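Type II restriction enzyme SfiI (PDB 2EZV) recognises the interrupted double-stranded DNA sequence GGCCNNNNNGGCC and cleaves it to leave 5'-phosphate ends, working as a tetrameric type IIF restriction endonuclease. Local coordinates at residues S180-S185 with V221-L226; E12-E17 with P231-E236. All coordinates share one frame; numbering follows the deposited sequence.

How the contacts relate
Contact 1 (180-185 with 221-226) and contact 2 (12-17 with 231-236), centres 11 Å apart, each pack a helix against the mixed sheet of the PDDEXK nuclease fold or its entry: strand 176-186 in contact 1, the 231-236 segment in contact 2. Strands 176-186 and 234-238 are antiparallel neighbours, and Gln235 N lies 3.0 Å from Val183 O, a probable hydrogen bond. Helix 223-229 leads directly into 231-236. Contact 1 faces the DNA: the Leu184 side chain is about 12 Å from the bound calcium ion (site at Asp79, Asp100 and Ala101), and a deoxyadenosine nucleotide of chain B touches Tyr222 and Arg225. Contact 2 stays about 14 Å, nearest atom, from the DNA.

Contact 1: residues S180-S185 with V221-L226; sequences SIYVLS and VYFDRL. With nucleotides of chain B.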
loop_
_atom_site.group_PDB
_atom_site.type_symbol
_atom_site.label_atom_id
_atom_site.label_comp_id
_atom_site.label_asym_id
_atom_site.label_seq_id
_atom_site.Cartn_x
_atom_site.Cartn_y
_atom_site.Cartn_z
ATOM N N SER D 180 23.460 12.910 13.621
ATOM C CA SER D 180 22.453 13.787 13.039
ATOM C C SER D 180 22.073 13.346 11.630
ATOM O O SER D 180 22.850 12.675 10.947
ATOM C CB SER D 180 22.983 15.224 12.958
ATOM O OG SER D 180 23.332 15.733 14.229
ATOM N N ILE D 181 20.871 13.732 11.205
ATOM C CA ILE D 181 20.382 13.432 9.861
ATOM C C ILE D 181 20.046 14.780 9.215
ATOM O O ILE D 181 19.119 15.472 9.641
ATOM C CB ILE D 181 19.097 12.561 9.875
ATOM C CG1 ILE D 181 19.321 11.279 10.678
ATOM C CG2 ILE D 181 18.711 12.200 8.459
ATOM C CD1 ILE D 181 18.123 10.342 10.686
ATOM N N TYR D 182 20.824 15.169 8.213
ATOM C CA TYR D 182 20.575 16.424 7.530
ATOM C C TYR D 182 19.786 16.127 6.271
ATOM O O TYR D 182 20.015 15.112 5.613
ATOM C CB TYR D 182 21.883 17.115 7.142
ATOM C CG TYR D 182 22.718 17.616 8.301
ATOM C CD1 TYR D 182 23.486 16.738 9.059
ATOM C CD2 TYR D 182 22.765 18.975 8.616
ATOM C CE1 TYR D 182 24.290 17.200 10.107
ATOM C CE2 TYR D 182 23.563 19.448 9.657
ATOM C CZ TYR D 182 24.326 18.553 10.398
ATOM O OH TYR D 182 25.130 19.002 11.424
ATOM N N VAL D 183 18.848 17.004 5.940
ATOM C CA VAL D 183 18.060 16.814 4.737
ATOM C C VAL D 183 18.227 18.059 3.883
ATOM O O VAL D 183 18.021 19.175 4.361
ATOM C CB VAL D 183 16.575 16.602 5.065
ATOM C CG1 VAL D 183 15.878 15.976 3.871
ATOM C CG2 VAL D 183 16.428 15.708 6.303
ATOM N N LEU D 184 18.618 17.869 2.625
ATOM C CA LEU D 184 18.824 18.996 1.718
ATOM C C LEU D 184 17.899 18.992 0.501
ATOM O O LEU D 184 17.613 17.945 -0.083
ATOM C CB LEU D 184 20.270 19.033 1.223
ATOM C CG LEU D 184 21.421 19.284 2.198
ATOM C CD1 LEU D 184 21.573 18.148 3.191
ATOM C CD2 LEU D 184 22.685 19.430 1.397
ATOM N N SER D 185 17.447 20.184 0.131
ATOM C CA SER D 185 16.580 20.379 -1.017
ATOM C C SER D 185 17.371 21.215 -2.013
ATOM O O SER D 185 17.652 22.395 -1.767
ATOM C CB SER D 185 15.302 21.121 -0.592
ATOM O OG SER D 185 14.466 21.413 -1.706
ATOM N N VAL D 221 28.572 20.572 -2.259
ATOM C CA VAL D 221 27.553 21.538 -1.863
ATOM C C VAL D 221 27.818 21.812 -0.392
ATOM O O VAL D 221 27.876 20.880 0.411
ATOM C CB VAL D 221 26.127 20.973 -1.996
ATOM C CG1 VAL D 221 25.127 21.962 -1.421
ATOM C CG2 VAL D 221 25.811 20.676 -3.451
ATOM N N TYR D 222 27.986 23.075 -0.026
ATOM C CA TYR D 222 28.261 23.380 1.363
ATOM C C TYR D 222 27.042 23.824 2.148
ATOM O O TYR D 222 26.340 24.761 1.774
ATOM C CB TYR D 222 29.395 24.408 1.468
ATOM C CG TYR D 222 30.746 23.785 1.197
ATOM C CD1 TYR D 222 31.125 23.436 -0.098
ATOM C CD2 TYR D 222 31.614 23.469 2.245
ATOM C CE1 TYR D 222 32.327 22.781 -0.346
ATOM C CE2 TYR D 222 32.826 22.809 2.009
ATOM C CZ TYR D 222 33.171 22.469 0.709
ATOM O OH TYR D 222 34.353 21.805 0.461
ATOM N N PHE D 223 26.803 23.126 3.250
ATOM C CA PHE D 223 25.662 23.397 4.110
ATOM C C PHE D 223 25.481 24.873 4.431
ATOM O O PHE D 223 24.469 25.471 4.058
ATOM C CB PHE D 223 25.778 22.585 5.407
ATOM C CG PHE D 223 25.703 21.084 5.203
ATOM C CD1 PHE D 223 25.673 20.221 6.298
ATOM C CD2 PHE D 223 25.671 20.536 3.925
ATOM C CE1 PHE D 223 25.612 18.836 6.121
ATOM C CE2 PHE D 223 25.610 19.156 3.737
ATOM C CZ PHE D 223 25.582 18.305 4.839
ATOM N N ASP D 224 26.464 25.460 5.110
ATOM C CA ASP D 224 26.397 26.863 5.501
ATOM C C ASP D 224 26.069 27.814 4.342
ATOM O O ASP D 224 25.332 28.780 4.525
ATOM C CB ASP D 224 27.708 27.283 6.185
ATOM C CG ASP D 224 28.793 27.692 5.194
ATOM O OD1 ASP D 224 29.074 26.929 4.241
ATOM O OD2 ASP D 224 29.376 28.787 5.380
ATOM N N ARG D 225 26.596 27.547 3.152
ATOM C CA ARG D 225 26.313 28.414 2.010
ATOM C C ARG D 225 24.904 28.187 1.449
ATOM O O ARG D 225 24.329 29.074 0.819
ATOM C CB ARG D 225 27.339 28.187 0.899
ATOM C CG ARG D 225 28.659 28.907 1.117
ATOM C CD ARG D 225 29.533 28.841 -0.124
ATOM N NE ARG D 225 30.714 28.007 0.083
ATOM C CZ ARG D 225 31.253 27.233 -0.852
ATOM N NH1 ARG D 225 30.718 27.187 -2.063
ATOM N NH2 ARG D 225 32.327 26.509 -0.573
ATOM N N LEU D 226 24.348 27.003 1.681
ATOM C CA LEU D 226 23.001 26.683 1.209
ATOM C C LEU D 226 21.989 27.298 2.169
ATOM O O LEU D 226 20.999 27.890 1.745
ATOM C CB LEU D 226 22.795 25.163 1.138
ATOM C CG LEU D 226 21.397 24.643 0.766
ATOM C CD1 LEU D 226 21.019 25.064 -0.657
ATOM C CD2 LEU D 226 21.384 23.136 0.893
ATOM O "O5'" DA B 4 34.455 26.585 2.110
ATOM C "C5'" DA B 4 35.483 25.650 2.477
ATOM C "C4'" DA B 4 36.696 25.687 1.572
ATOM O "O4'" DA B 4 37.780 25.005 2.236
ATOM C "C3'" DA B 4 36.523 24.952 0.243
ATOM O "O3'" DA B 4 37.385 25.516 -0.757
ATOM C "C2'" DA B 4 36.931 23.534 0.595
ATOM C "C1'" DA B 4 38.041 23.756 1.609
ATOM N N9 DA B 4 38.120 22.752 2.664
ATOM C C8 DA B 4 37.122 22.330 3.507
ATOM N N7 DA B 4 37.514 21.440 4.386
ATOM C C5 DA B 4 38.858 21.255 4.097
ATOM C C6 DA B 4 39.847 20.440 4.673
ATOM N N6 DA B 4 39.625 19.624 5.706
ATOM N N1 DA B 4 41.091 20.494 4.146
ATOM C C2 DA B 4 41.313 21.315 3.111
ATOM N N3 DA B 4 40.468 22.129 2.484
ATOM C C4 DA B 4 39.242 22.051 3.032
#
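Over one face of the Tyr182 ring sits CE1 of Phe223, 3.7 Å above the plane and displaced toward the rim, while the Phe223 ring receives Tyr182 CD2 and Leu184 CD2 obliquely. The two rings form an oblique aromatic pair, their planes at 41° and their centroids 5.1 Å apart. This is helix-on-sheet packing within the PDDEXK nuclease fold: the first turn of helix 223-229 rests on strand 176-186, and the five residues that touch are all buried. The side-chain contacts across the interface are apolar. Phe223 projects toward the strand; its CD1-CE1 bond lies against Tyr182, and its CE2 against Leu184 CD2 at 3.8 Å. His162 of strand 151-167 also meets this ring edge-to-face. One turn on, Leu226 has CG anti to its backbone N (chi1 175°), and its CD2 approaches CD2 of Leu184 at 4.0 Å; Leu184 CD2 is thus shared between Phe223 and Leu226. An alanine in place of Phe223 would probably open a gap between Tyr182 and Leu184 and leave the Tyr182 face without its covering ring. At the helix start, Tyr222 occupies the N-cap position. Its CB points away from the strand, and its ring meets DA4 of chain B. Arg225 NH2 lies 3.3 Å above one face of the Tyr222 ring, near its rim, and O5' of DA4 of chain B lies over the same face, also toward the rim. That O5' is also in the plane of the Arg225 guanidinium, at its edge, where NH2 donates a weak hydrogen bond of 3.4 Å with an N-H...O angle of 160°.

Contact 2: residues E12-E17 with P231-E236; sequences ELESVE and PWRLQE
Charge pairing carries this contact: Arg233 joins Glu14 and Glu17, one helical turn apart on helix 10-41, in a salt-bridge network. The guanidinium grips OE2 of Glu17 end-on with two nitrogens, NH2 at 2.6 Å and NH1 at 2.9 Å, and that oxygen lies in the guanidinium plane. The Glu17 carboxylate plane is turned 88° to it, and NH2 arrives nearly along the C-O axis whereas NH1 comes from above the carboxylate. Glu14 takes a single bond from Arg233, NH2 to OE2 at 3.2 Å, with NH2 out of its carboxylate plane, and its OE1 forms a further salt bridge with Arg194. NH2 therefore bridges both acids, and this would probably favour the charged forms of all three groups. Among further hydrogen bonds, the Tyr195 hydroxyl joins Glu14 OE2 and Arg233 NE.

Packing comes from Trp232. Its CG lies between the backbone N and the carbonyl carbon (chi1 64°), and a chi2 of -100° sets the turn of the ring. CH2 sits 3.6 Å above the centre of the Arg233 guanidinium. CH2 also approaches the carbonyl O of Glu14 at 3.4 Å, and CB of Glu17 at 4.2 Å. Lys18 adds a cation-pi contact with the indole.

Within 231-236, Gln235 NE2 donates to Trp232 O at 2.7 Å. The contact thus brings the N-terminal part of helix 10-41 to the 3-10 turn that opens into strand 234-238, while Arg233 NH1 bonds Ser185 O on strand 176-186 and Trp232 packs on strand 249-253.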
loop_
_atom_site.group_PDB
_atom_site.type_symbol
_atom_site.label_atom_id
_atom_site.label_comp_id
_atom_site.label_asym_id
_atom_site.label_seq_id
_atom_site.Cartn_x
_atom_site.Cartn_y
_atom_site.Cartn_z
ATOM N N GLU D 12 6.452 29.929 -6.721
ATOM C CA GLU D 12 5.561 28.790 -6.549
ATOM C C GLU D 12 6.340 27.492 -6.687
ATOM O O GLU D 12 6.066 26.520 -5.982
ATOM C CB GLU D 12 4.425 28.859 -7.574
ATOM C CG GLU D 12 3.696 30.196 -7.528
ATOM C CD GLU D 12 2.716 30.390 -8.669
ATOM O OE1 GLU D 12 3.010 29.966 -9.809
ATOM O OE2 GLU D 12 1.656 30.990 -8.425
ATOM N N LEU D 13 7.321 27.486 -7.588
ATOM C CA LEU D 13 8.159 26.310 -7.797
ATOM C C LEU D 13 8.940 25.983 -6.526
ATOM O O LEU D 13 8.996 24.833 -6.108
ATOM C CB LEU D 13 9.133 26.536 -8.955
ATOM C CG LEU D 13 10.108 25.385 -9.216
ATOM C CD1 LEU D 13 9.320 24.098 -9.390
ATOM C CD2 LEU D 13 10.947 25.667 -10.449
ATOM N N GLU D 14 9.537 26.993 -5.907
ATOM C CA GLU D 14 10.300 26.763 -4.675
ATOM C C GLU D 14 9.348 26.251 -3.597
ATOM O O GLU D 14 9.707 25.420 -2.762
ATOM C CB GLU D 14 10.960 28.060 -4.182
ATOM C CG GLU D 14 11.968 28.680 -5.145
ATOM C CD GLU D 14 13.061 29.435 -4.417
ATOM O OE1 GLU D 14 13.376 30.581 -4.810
ATOM O OE2 GLU D 14 13.618 28.874 -3.446
ATOM N N SER D 15 8.127 26.764 -3.631
ATOM C CA SER D 15 7.108 26.386 -2.677
ATOM C C SER D 15 6.817 24.890 -2.717
ATOM O O SER D 15 6.657 24.262 -1.669
ATOM C CB SER D 15 5.827 27.179 -2.951
ATOM O OG SER D 15 4.814 26.833 -2.031
ATOM N N VAL D 16 6.748 24.313 -3.914
ATOM C CA VAL D 16 6.472 22.886 -4.001
ATOM C C VAL D 16 7.675 22.083 -3.538
ATOM O O VAL D 16 7.526 20.953 -3.062
ATOM C CB VAL D 16 6.094 22.419 -5.438
ATOM C CG1 VAL D 16 5.561 23.575 -6.245
ATOM C CG2 VAL D 16 7.264 21.758 -6.097
ATOM N N GLU D 17 8.870 22.643 -3.687
ATOM C CA GLU D 17 10.053 21.917 -3.241
ATOM C C GLU D 17 10.024 21.953 -1.721
ATOM O O GLU D 17 10.349 20.973 -1.052
ATOM C CB GLU D 17 11.339 22.549 -3.790
ATOM C CG GLU D 17 11.639 22.139 -5.227
ATOM C CD GLU D 17 12.891 22.792 -5.812
ATOM O OE1 GLU D 17 13.292 22.406 -6.930
ATOM O OE2 GLU D 17 13.475 23.692 -5.173
ATOM N N PRO D 231 17.483 29.419 4.067
ATOM C CA PRO D 231 17.409 28.644 5.307
ATOM C C PRO D 231 16.666 27.309 5.278
ATOM O O PRO D 231 17.197 26.303 5.755
ATOM C CB PRO D 231 16.778 29.631 6.288
ATOM C CG PRO D 231 17.320 30.940 5.826
ATOM C CD PRO D 231 17.171 30.838 4.322
ATOM N N TRP D 232 15.450 27.284 4.730
ATOM C CA TRP D 232 14.684 26.040 4.729
ATOM C C TRP D 232 15.231 24.932 3.854
ATOM O O TRP D 232 14.853 23.779 4.018
ATOM C CB TRP D 232 13.208 26.283 4.381
ATOM C CG TRP D 232 12.936 26.816 3.007
ATOM C CD1 TRP D 232 12.680 28.108 2.674
ATOM C CD2 TRP D 232 12.851 26.061 1.789
ATOM N NE1 TRP D 232 12.436 28.211 1.324
ATOM C CE2 TRP D 232 12.535 26.970 0.758
ATOM C CE3 TRP D 232 13.012 24.708 1.470
ATOM C CZ2 TRP D 232 12.374 26.569 -0.576
ATOM C CZ3 TRP D 232 12.853 24.308 0.142
ATOM C CH2 TRP D 232 12.538 25.238 -0.863
ATOM N N ARG D 233 16.119 25.264 2.930
ATOM C CA ARG D 233 16.687 24.242 2.063
ATOM C C ARG D 233 17.693 23.349 2.780
ATOM O O ARG D 233 18.225 22.417 2.193
ATOM C CB ARG D 233 17.332 24.879 0.835
ATOM C CG ARG D 233 16.313 25.319 -0.200
ATOM C CD ARG D 233 16.968 25.828 -1.471
ATOM N NE ARG D 233 15.962 26.230 -2.446
ATOM C CZ ARG D 233 15.274 25.391 -3.215
ATOM N NH1 ARG D 233 15.481 24.088 -3.135
ATOM N NH2 ARG D 233 14.363 25.860 -4.058
ATOM N N LEU D 234 17.950 23.639 4.048
ATOM C CA LEU D 234 18.875 22.843 4.846
ATOM C C LEU D 234 18.218 22.558 6.192
ATOM O O LEU D 234 18.029 23.462 7.008
ATOM C CB LEU D 234 20.193 23.599 5.045
ATOM C CG LEU D 234 21.401 22.933 5.728
ATOM C CD1 LEU D 234 21.207 22.911 7.225
ATOM C CD2 LEU D 234 21.609 21.532 5.181
ATOM N N GLN D 235 17.855 21.300 6.410
ATOM C CA GLN D 235 17.223 20.893 7.658
ATOM C C GLN D 235 18.157 19.974 8.438
ATOM O O GLN D 235 19.038 19.334 7.870
ATOM C CB GLN D 235 15.911 20.162 7.377
ATOM C CG GLN D 235 14.875 20.980 6.635
ATOM C CD GLN D 235 14.470 22.233 7.380
ATOM O OE1 GLN D 235 14.302 22.219 8.595
ATOM N NE2 GLN D 235 14.290 23.328 6.644
ATOM N N GLU D 236 17.946 19.901 9.745
ATOM C CA GLU D 236 18.790 19.077 10.582
ATOM C C GLU D 236 18.019 18.403 11.698
ATOM O O GLU D 236 17.419 19.075 12.536
ATOM C CB GLU D 236 19.900 19.935 11.203
ATOM C CG GLU D 236 20.977 19.135 11.917
ATOM C CD GLU D 236 21.892 19.995 12.773
ATOM O OE1 GLU D 236 22.090 21.189 12.431
ATOM O OE2 GLU D 236 22.421 19.466 13.778
#